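Local coordinates for protein S12 family peptidase (Streptomyces sp. 82F2, PDB 3WWX) that hydrolyses amide bonds as a D-stereospecific amidohydrolase, a member of the S12 peptidase family with a beta-lactamase-type fold, at residues A[80-85]-A[170-175]; A[290-295]-A[337-342]. All blocks are in the same frame, centred on the assembly; numbering follows the deposited sequence.

Contact 1 of 2, residues A[80-85]-A[170-175]; sequences KWLPGV and IEKVTG
Trp81 meets Lys172 and Val173 where the short helix 78-81 packs beside the C-terminal end of helix 160-174. Both belong to the helical part of the beta-lactamase-type fold. The tight side of the contact is a CH-pi interaction. Val173 CG2 lies over one face of the Trp81 six-membered ring, 3.8 Å from the ring centroid and 23° off its normal. The methyl sits toward the rim, with CZ3 its nearest ring atom at 3.5 Å. With CG1 anti to the backbone N (chi1 174°), CG2 lies beside that N, and this is the branch that meets the ring. On the opposite face of the indole lies Lys80 CG, also offset toward the rim. The ring is thus flanked on both faces, and Trp81 NE1 is held by a hydrogen bond to Asp76. Ile72 touches both Trp81 and Val173.

The looser, solvent-facing side belongs to Lys172. Its CG approaches the edge of the indole in the ring plane, 3.8 Å from Trp81 CE3. Beyond CG the chain does not extend outward. It bends at chi2, and again at chi3 and chi4, and curls round the Trp81 carbonyl. CG itself lies 3.4 Å from Trp81 O. Leu82 and Pro83 approach the ammonium only distantly, with Leu82 CD2 4.4 Å from Lys172 NZ. Leu82 is buried against Leu165, Met168 and Val169, earlier in the same long helix. The contact therefore joins the segment around Trp81 to the last turn of helix 160-174, near the surface. Its one cross-segment hydrogen bond runs from Lys172 NZ to Trp81 O at 3.0 Å, in the carbonyl plane, with a C=O...N angle of 160°.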
ATOM      1  N   LYS A  80     -17.554  16.207  -8.176  1.00 16.25           N
ATOM      2  CA  LYS A  80     -18.643  15.520  -8.872  1.00 17.04           C
ATOM      3  C   LYS A  80     -19.149  14.327  -8.083  1.00 16.28           C
ATOM      4  O   LYS A  80     -20.349  14.079  -7.984  1.00 20.65           O
ATOM      5  CB  LYS A  80     -18.183  15.074 -10.257  1.00 19.00           C
ATOM      6  CG  LYS A  80     -19.236  14.381 -11.091  1.00 20.38           C
ATOM      7  CD  LYS A  80     -18.741  14.193 -12.514  1.00 22.97           C
ATOM      8  CE  LYS A  80     -19.827  13.648 -13.434  1.00 32.10           C
ATOM      9  NZ  LYS A  80     -20.189  12.270 -13.079  1.00 34.88           N
ATOM     10  N   TRP A  81     -18.206  13.584  -7.497  1.00 16.89           N
ATOM     11  CA  TRP A  81     -18.515  12.349  -6.810  1.00 17.70           C
ATOM     12  C   TRP A  81     -18.695  12.519  -5.311  1.00 15.87           C
ATOM     13  O   TRP A  81     -19.455  11.770  -4.707  1.00 17.90           O
ATOM     14  CB  TRP A  81     -17.416  11.323  -7.116  1.00 17.16           C
ATOM     15  CG  TRP A  81     -17.470  10.959  -8.542  1.00 16.79           C
ATOM     16  CD1 TRP A  81     -16.703  11.447  -9.553  1.00 19.01           C
ATOM     17  CD2 TRP A  81     -18.415  10.082  -9.132  1.00 15.38           C
ATOM     18  NE1 TRP A  81     -17.109  10.906 -10.757  1.00 19.88           N
ATOM     19  CE2 TRP A  81     -18.153  10.055 -10.518  1.00 17.92           C
ATOM     20  CE3 TRP A  81     -19.447   9.299  -8.622  1.00 18.00           C
ATOM     21  CZ2 TRP A  81     -18.905   9.283 -11.400  1.00 20.05           C
ATOM     22  CZ3 TRP A  81     -20.198   8.524  -9.508  1.00 19.39           C
ATOM     23  CH2 TRP A  81     -19.914   8.522 -10.875  1.00 21.86           C
ATOM     24  N   LEU A  82     -17.986  13.489  -4.728  1.00 16.11           N
ATOM     25  CA  LEU A  82     -18.029  13.752  -3.293  1.00 15.67           C
ATOM     26  C   LEU A  82     -18.329  15.230  -3.025  1.00 15.89           C
ATOM     27  O   LEU A  82     -17.492  15.973  -2.518  1.00 16.19           O
ATOM     28  CB  LEU A  82     -16.681  13.381  -2.641  1.00 15.38           C
ATOM     29  CG  LEU A  82     -16.175  11.955  -2.859  1.00 17.71           C
ATOM     30  CD1 LEU A  82     -14.826  11.803  -2.205  1.00 16.38           C
ATOM     31  CD2 LEU A  82     -17.147  10.920  -2.316  1.00 17.70           C
ATOM     32  N   PRO A  83     -19.546  15.667  -3.359  1.00 20.19           N
ATOM     33  CA  PRO A  83     -19.852  17.098  -3.239  1.00 17.73           C
ATOM     34  C   PRO A  83     -19.678  17.641  -1.823  1.00 15.70           C
ATOM     35  O   PRO A  83     -20.163  17.032  -0.876  1.00 18.56           O
ATOM     36  CB  PRO A  83     -21.317  17.197  -3.693  1.00 22.81           C
ATOM     37  CG  PRO A  83     -21.825  15.810  -3.765  1.00 23.35           C
ATOM     38  CD  PRO A  83     -20.659  14.883  -3.912  1.00 20.84           C
ATOM     39  N   GLY A  84     -18.965  18.763  -1.720  1.00 16.65           N
ATOM     40  CA  GLY A  84     -18.728  19.433  -0.457  1.00 18.98           C
ATOM     41  C   GLY A  84     -17.706  18.800   0.472  1.00 16.49           C
ATOM     42  O   GLY A  84     -17.425  19.349   1.523  1.00 18.71           O
ATOM     43  N   VAL A  85     -17.138  17.662   0.088  1.00 17.42           N
ATOM     44  CA  VAL A  85     -16.284  16.901   1.005  1.00 16.00           C
ATOM     45  C   VAL A  85     -14.882  17.472   1.083  1.00 15.20           C
ATOM     46  O   VAL A  85     -14.290  17.504   2.163  1.00 14.40           O
ATOM     47  CB  VAL A  85     -16.229  15.414   0.586  1.00 14.01           C
ATOM     48  CG1 VAL A  85     -15.227  14.598   1.442  1.00 13.92           C
ATOM     49  CG2 VAL A  85     -17.613  14.808   0.701  1.00 16.40           C
ATOM     50  N   ILE A 170     -15.330   5.096  -4.770  1.00 11.94           N
ATOM     51  CA  ILE A 170     -15.750   3.735  -5.119  1.00 11.79           C
ATOM     52  C   ILE A 170     -17.127   3.470  -4.523  1.00 14.14           C
ATOM     53  O   ILE A 170     -18.009   2.935  -5.204  1.00 13.17           O
ATOM     54  CB  ILE A 170     -14.753   2.664  -4.635  1.00 12.01           C
ATOM     55  CG1 ILE A 170     -13.443   2.749  -5.417  1.00 11.69           C
ATOM     56  CG2 ILE A 170     -15.352   1.259  -4.789  1.00 11.83           C
ATOM     57  CD1 ILE A 170     -12.289   1.904  -4.787  1.00 12.64           C
ATOM     58  N   GLU A 171     -17.317   3.850  -3.270  1.00 13.31           N
ATOM     59  CA  GLU A 171     -18.590   3.633  -2.611  1.00 13.77           C
ATOM     60  C   GLU A 171     -19.709   4.405  -3.334  1.00 15.53           C
ATOM     61  O   GLU A 171     -20.818   3.884  -3.468  1.00 16.38           O
ATOM     62  CB  GLU A 171     -18.538   3.990  -1.120  1.00 13.90           C
ATOM     63  CG  GLU A 171     -19.863   3.668  -0.433  1.00 18.15           C
ATOM     64  CD  GLU A 171     -19.843   3.708   1.079  1.00 26.34           C
ATOM     65  OE1 GLU A 171     -20.925   3.959   1.650  1.00 40.09           O
ATOM     66  OE2 GLU A 171     -18.795   3.460   1.701  1.00 19.95           O
ATOM     67  N   LYS A 172     -19.431   5.622  -3.795  1.00 14.55           N
ATOM     68  CA  LYS A 172     -20.458   6.431  -4.475  1.00 15.68           C
ATOM     69  C   LYS A 172     -20.810   5.802  -5.818  1.00 17.36           C
ATOM     70  O   LYS A 172     -21.986   5.699  -6.176  1.00 18.67           O
ATOM     71  CB  LYS A 172     -19.974   7.858  -4.679  1.00 17.33           C
ATOM     72  CG  LYS A 172     -21.018   8.824  -5.245  1.00 26.87           C
ATOM     73  CD  LYS A 172     -22.248   8.979  -4.341  1.00 33.43           C
ATOM     74  CE  LYS A 172     -21.920   9.412  -2.906  1.00 36.84           C
ATOM     75  NZ  LYS A 172     -21.565  10.859  -2.771  1.00 36.49           N
ATOM     76  N   VAL A 173     -19.801   5.365  -6.567  1.00 16.13           N
ATOM     77  CA  VAL A 173     -20.035   4.739  -7.870  1.00 16.24           C
ATOM     78  C   VAL A 173     -20.812   3.429  -7.748  1.00 17.76           C
ATOM     79  O   VAL A 173     -21.739   3.179  -8.533  1.00 19.47           O
ATOM     80  CB  VAL A 173     -18.708   4.491  -8.639  1.00 14.99           C
ATOM     81  CG1 VAL A 173     -18.945   3.715  -9.931  1.00 16.97           C
ATOM     82  CG2 VAL A 173     -18.002   5.800  -8.937  1.00 15.49           C
ATOM     83  N   THR A 174     -20.440   2.587  -6.785  1.00 16.49           N
ATOM     84  CA  THR A 174     -20.966   1.231  -6.688  1.00 16.11           C
ATOM     85  C   THR A 174     -22.181   1.095  -5.766  1.00 18.36           C
ATOM     86  O   THR A 174     -22.903   0.097  -5.857  1.00 19.42           O
ATOM     87  CB  THR A 174     -19.898   0.236  -6.172  1.00 18.18           C
ATOM     88  OG1 THR A 174     -19.527   0.584  -4.828  1.00 15.17           O
ATOM     89  CG2 THR A 174     -18.682   0.214  -7.077  1.00 17.68           C
ATOM     90  N   GLY A 175     -22.392   2.062  -4.875  1.00 15.20           N
ATOM     91  CA  GLY A 175     -23.433   1.954  -3.858  1.00 17.61           C
ATOM     92  C   GLY A 175     -23.155   0.974  -2.736  1.00 20.14           C
ATOM     93  O   GLY A 175     -24.042   0.675  -1.937  1.00 23.93           O
TER

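Contact 2 of 2, residues A[290-295]-A[337-342]; sequences DKLSCG and VIEAEF
Ser293 grips the carboxylate of Glu339 with two hydrogen bonds. The backbone N of Ser293 donates to the syn lone pair of Glu339 OE2, at 2.9 Å. The hydroxyl OG donates to Glu339 OE1 at 2.7 Å, also from the syn side and 16° out of the carboxylate plane. Glu339 reaches this position through a bend at chi2 (-83°).

Beside these bonds lies an apolar cluster. Leu292 CD1 packs on Phe342 CB at 3.4 Å and on Ile338 CG2 at 3.8 Å. The Leu292 side chain crosses that of Ile338 at about a right angle. It runs past Glu339 in the opposite direction, with Leu292 CB 3.4 Å from Glu339 OE2.

Further out, a type I turn from Leu292 to Gly295 presents Ser293 to the helix. This turn links strands 288-291 and 297-305 in a beta hairpin. Cys294 forms a disulfide with Cys343, next to Phe342, and so ties the turn covalently to helix 334-343. Ile338 and Phe342 rest on Leu322 and Gln313 of the central sheet.

Thr345 adds a hydrogen bond to Glu339 OE1. Three donors thus serve one carboxylate, which probably favours its ionised form and fixes its rotation.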
ATOM      1  N   ASP A 290      10.500   1.478 -10.387  1.00 13.09           N
ATOM      2  CA  ASP A 290      11.865   1.805  -9.997  1.00 14.94           C
ATOM      3  C   ASP A 290      12.756   1.038 -10.940  1.00 17.58           C
ATOM      4  O   ASP A 290      12.416  -0.055 -11.351  1.00 16.97           O
ATOM      5  CB  ASP A 290      12.111   1.390  -8.544  1.00 17.55           C
ATOM      6  CG  ASP A 290      13.421   1.937  -7.973  1.00 21.56           C
ATOM      7  OD1 ASP A 290      14.092   2.756  -8.632  1.00 23.28           O
ATOM      8  OD2 ASP A 290      13.739   1.539  -6.833  1.00 29.51           O
ATOM      9  N   LYS A 291      13.884   1.616 -11.310  1.00 16.51           N
ATOM     10  CA  LYS A 291      14.890   0.864 -12.042  1.00 15.76           C
ATOM     11  C   LYS A 291      16.039   0.547 -11.110  1.00 14.71           C
ATOM     12  O   LYS A 291      16.661   1.446 -10.536  1.00 17.89           O
ATOM     13  CB  LYS A 291      15.408   1.655 -13.233  1.00 16.60           C
ATOM     14  CG  LYS A 291      16.368   0.805 -14.038  1.00 19.30           C
ATOM     15  CD  LYS A 291      16.212   0.996 -15.530  1.00 29.85           C
ATOM     16  CE  LYS A 291      16.540   2.395 -15.942  1.00 33.81           C
ATOM     17  NZ  LYS A 291      17.820   2.840 -15.338  1.00 45.35           N
ATOM     18  N   LEU A 292      16.326  -0.736 -10.967  1.00 13.59           N
ATOM     19  CA  LEU A 292      17.310  -1.213 -10.005  1.00 13.74           C
ATOM     20  C   LEU A 292      18.734  -1.115 -10.562  1.00 16.31           C
ATOM     21  O   LEU A 292      18.938  -0.728 -11.710  1.00 16.74           O
ATOM     22  CB  LEU A 292      16.967  -2.637  -9.585  1.00 14.44           C
ATOM     23  CG  LEU A 292      15.531  -2.811  -9.069  1.00 13.26           C
ATOM     24  CD1 LEU A 292      15.281  -4.269  -8.809  1.00 12.54           C
ATOM     25  CD2 LEU A 292      15.291  -1.985  -7.797  1.00 15.47           C
ATOM     26  N   SER A 293      19.713  -1.446  -9.731  1.00 18.39           N
ATOM     27  CA  SER A 293      21.106  -1.170 -10.053  1.00 21.01           C
ATOM     28  C   SER A 293      21.502  -1.848 -11.349  1.00 21.13           C
ATOM     29  O   SER A 293      22.253  -1.272 -12.143  1.00 21.05           O
ATOM     30  CB  SER A 293      22.020  -1.627  -8.910  1.00 19.46           C
ATOM     31  OG  SER A 293      22.007  -3.028  -8.754  1.00 18.31           O
ATOM     32  N   CYS A 294      20.980  -3.057 -11.555  1.00 15.80           N
ATOM     33  CA  CYS A 294      21.311  -3.886 -12.717  1.00 19.00           C
ATOM     34  C   CYS A 294      20.428  -3.576 -13.917  1.00 17.40           C
ATOM     35  O   CYS A 294      20.520  -4.264 -14.935  1.00 21.54           O
ATOM     36  CB  CYS A 294      21.200  -5.363 -12.382  1.00 17.51           C
ATOM     37  SG  CYS A 294      19.513  -5.944 -12.030  1.00 17.62           S
ATOM     38  N   GLY A 295      19.586  -2.557 -13.816  1.00 16.98           N
ATOM     39  CA  GLY A 295      18.786  -2.099 -14.947  1.00 15.13           C
ATOM     40  C   GLY A 295      17.404  -2.729 -15.055  1.00 13.19           C
ATOM     41  O   GLY A 295      16.578  -2.312 -15.859  1.00 14.77           O
ATOM     42  N   VAL A 337      16.418  -6.356  -0.088  1.00 13.37           N
ATOM     43  CA  VAL A 337      15.771  -7.599  -0.474  1.00 13.85           C
ATOM     44  C   VAL A 337      15.397  -7.550  -1.960  1.00 11.95           C
ATOM     45  O   VAL A 337      15.573  -8.529  -2.686  1.00 12.51           O
ATOM     46  CB  VAL A 337      14.515  -7.870   0.394  1.00 12.92           C
ATOM     47  CG1 VAL A 337      13.845  -9.163  -0.031  1.00 12.21           C
ATOM     48  CG2 VAL A 337      14.912  -7.948   1.893  1.00 14.24           C
ATOM     49  N   ILE A 338      14.893  -6.404  -2.392  1.00 10.93           N
ATOM     50  CA  ILE A 338      14.505  -6.192  -3.789  1.00 11.78           C
ATOM     51  C   ILE A 338      15.724  -6.290  -4.704  1.00 13.16           C
ATOM     52  O   ILE A 338      15.693  -6.991  -5.729  1.00 12.26           O
ATOM     53  CB  ILE A 338      13.779  -4.851  -3.958  1.00 11.39           C
ATOM     54  CG1 ILE A 338      12.431  -4.871  -3.205  1.00 13.30           C
ATOM     55  CG2 ILE A 338      13.534  -4.547  -5.430  1.00 12.05           C
ATOM     56  CD1 ILE A 338      11.812  -3.489  -2.997  1.00 12.55           C
ATOM     57  N   GLU A 339      16.809  -5.621  -4.328  1.00 13.00           N
ATOM     58  CA  GLU A 339      18.034  -5.680  -5.114  1.00 13.07           C
ATOM     59  C   GLU A 339      18.601  -7.092  -5.152  1.00 12.11           C
ATOM     60  O   GLU A 339      19.082  -7.544  -6.193  1.00 14.44           O
ATOM     61  CB  GLU A 339      19.068  -4.697  -4.567  1.00 14.18           C
ATOM     62  CG  GLU A 339      18.875  -3.289  -5.025  1.00 14.79           C
ATOM     63  CD  GLU A 339      19.474  -3.004  -6.392  1.00 15.07           C
ATOM     64  OE1 GLU A 339      20.325  -3.798  -6.849  1.00 18.32           O
ATOM     65  OE2 GLU A 339      19.108  -1.976  -6.967  1.00 16.54           O
ATOM     66  N   ALA A 340      18.555  -7.811  -4.035  1.00 13.09           N
ATOM     67  CA  ALA A 340      19.076  -9.171  -4.003  1.00 13.85           C
ATOM     68  C   ALA A 340      18.303 -10.059  -4.976  1.00 14.53           C
ATOM     69  O   ALA A 340      18.875 -10.813  -5.775  1.00 15.34           O
ATOM     70  CB  ALA A 340      19.000  -9.725  -2.609  1.00 16.22           C
ATOM     71  N   GLU A 341      16.984  -9.951  -4.931  1.00 12.77           N
ATOM     72  CA  GLU A 341      16.147 -10.810  -5.746  1.00 11.44           C
ATOM     73  C   GLU A 341      16.262 -10.486  -7.228  1.00 11.99           C
ATOM     74  O   GLU A 341      16.424 -11.405  -8.044  1.00 13.53           O
ATOM     75  CB  GLU A 341      14.688 -10.700  -5.299  1.00 11.88           C
ATOM     76  CG  GLU A 341      13.699 -11.528  -6.136  1.00 12.80           C
ATOM     77  CD  GLU A 341      13.998 -13.019  -6.141  1.00 13.55           C
ATOM     78  OE1 GLU A 341      13.683 -13.688  -7.141  1.00 12.40           O
ATOM     79  OE2 GLU A 341      14.501 -13.555  -5.124  1.00 13.40           O
ATOM     80  N   PHE A 342      16.156  -9.221  -7.599  1.00 11.96           N
ATOM     81  CA  PHE A 342      16.085  -8.872  -9.022  1.00 11.61           C
ATOM     82  C   PHE A 342      17.448  -8.663  -9.672  1.00 15.28           C
ATOM     83  O   PHE A 342      17.559  -8.768 -10.891  1.00 15.35           O
ATOM     84  CB  PHE A 342      15.187  -7.662  -9.236  1.00 12.68           C
ATOM     85  CG  PHE A 342      13.741  -7.948  -8.970  1.00 11.71           C
ATOM     86  CD1 PHE A 342      12.943  -8.541  -9.933  1.00 11.73           C
ATOM     87  CD2 PHE A 342      13.185  -7.652  -7.742  1.00 12.11           C
ATOM     88  CE1 PHE A 342      11.614  -8.819  -9.669  1.00 12.47           C
ATOM     89  CE2 PHE A 342      11.867  -7.955  -7.471  1.00 12.23           C
ATOM     90  CZ  PHE A 342      11.082  -8.523  -8.434  1.00 12.22           C
TER

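In the fold
Contact 1 comes first along the chain and is complete before contact 2 begins. Their centres are 39 Å apart, on opposite sides of the chain's centre, and their nearest atoms are about 23 Å apart. They share no helix or strand. Contact 1 joins helices 78-81 and 160-174 in the helical part. Contact 2 joins the hairpin of strands 288-291 and 297-305, in the eight-stranded antiparallel sheet, to the C-terminal helix 334-343. The bound octane 1,8-diamine touches neither contact's segments; its pocket includes Phe122, Ser213 and His306. Contact 1 thus joins parts of the helical region, and contact 2 ties the sheet to the last helix, each away from the ligand pocket.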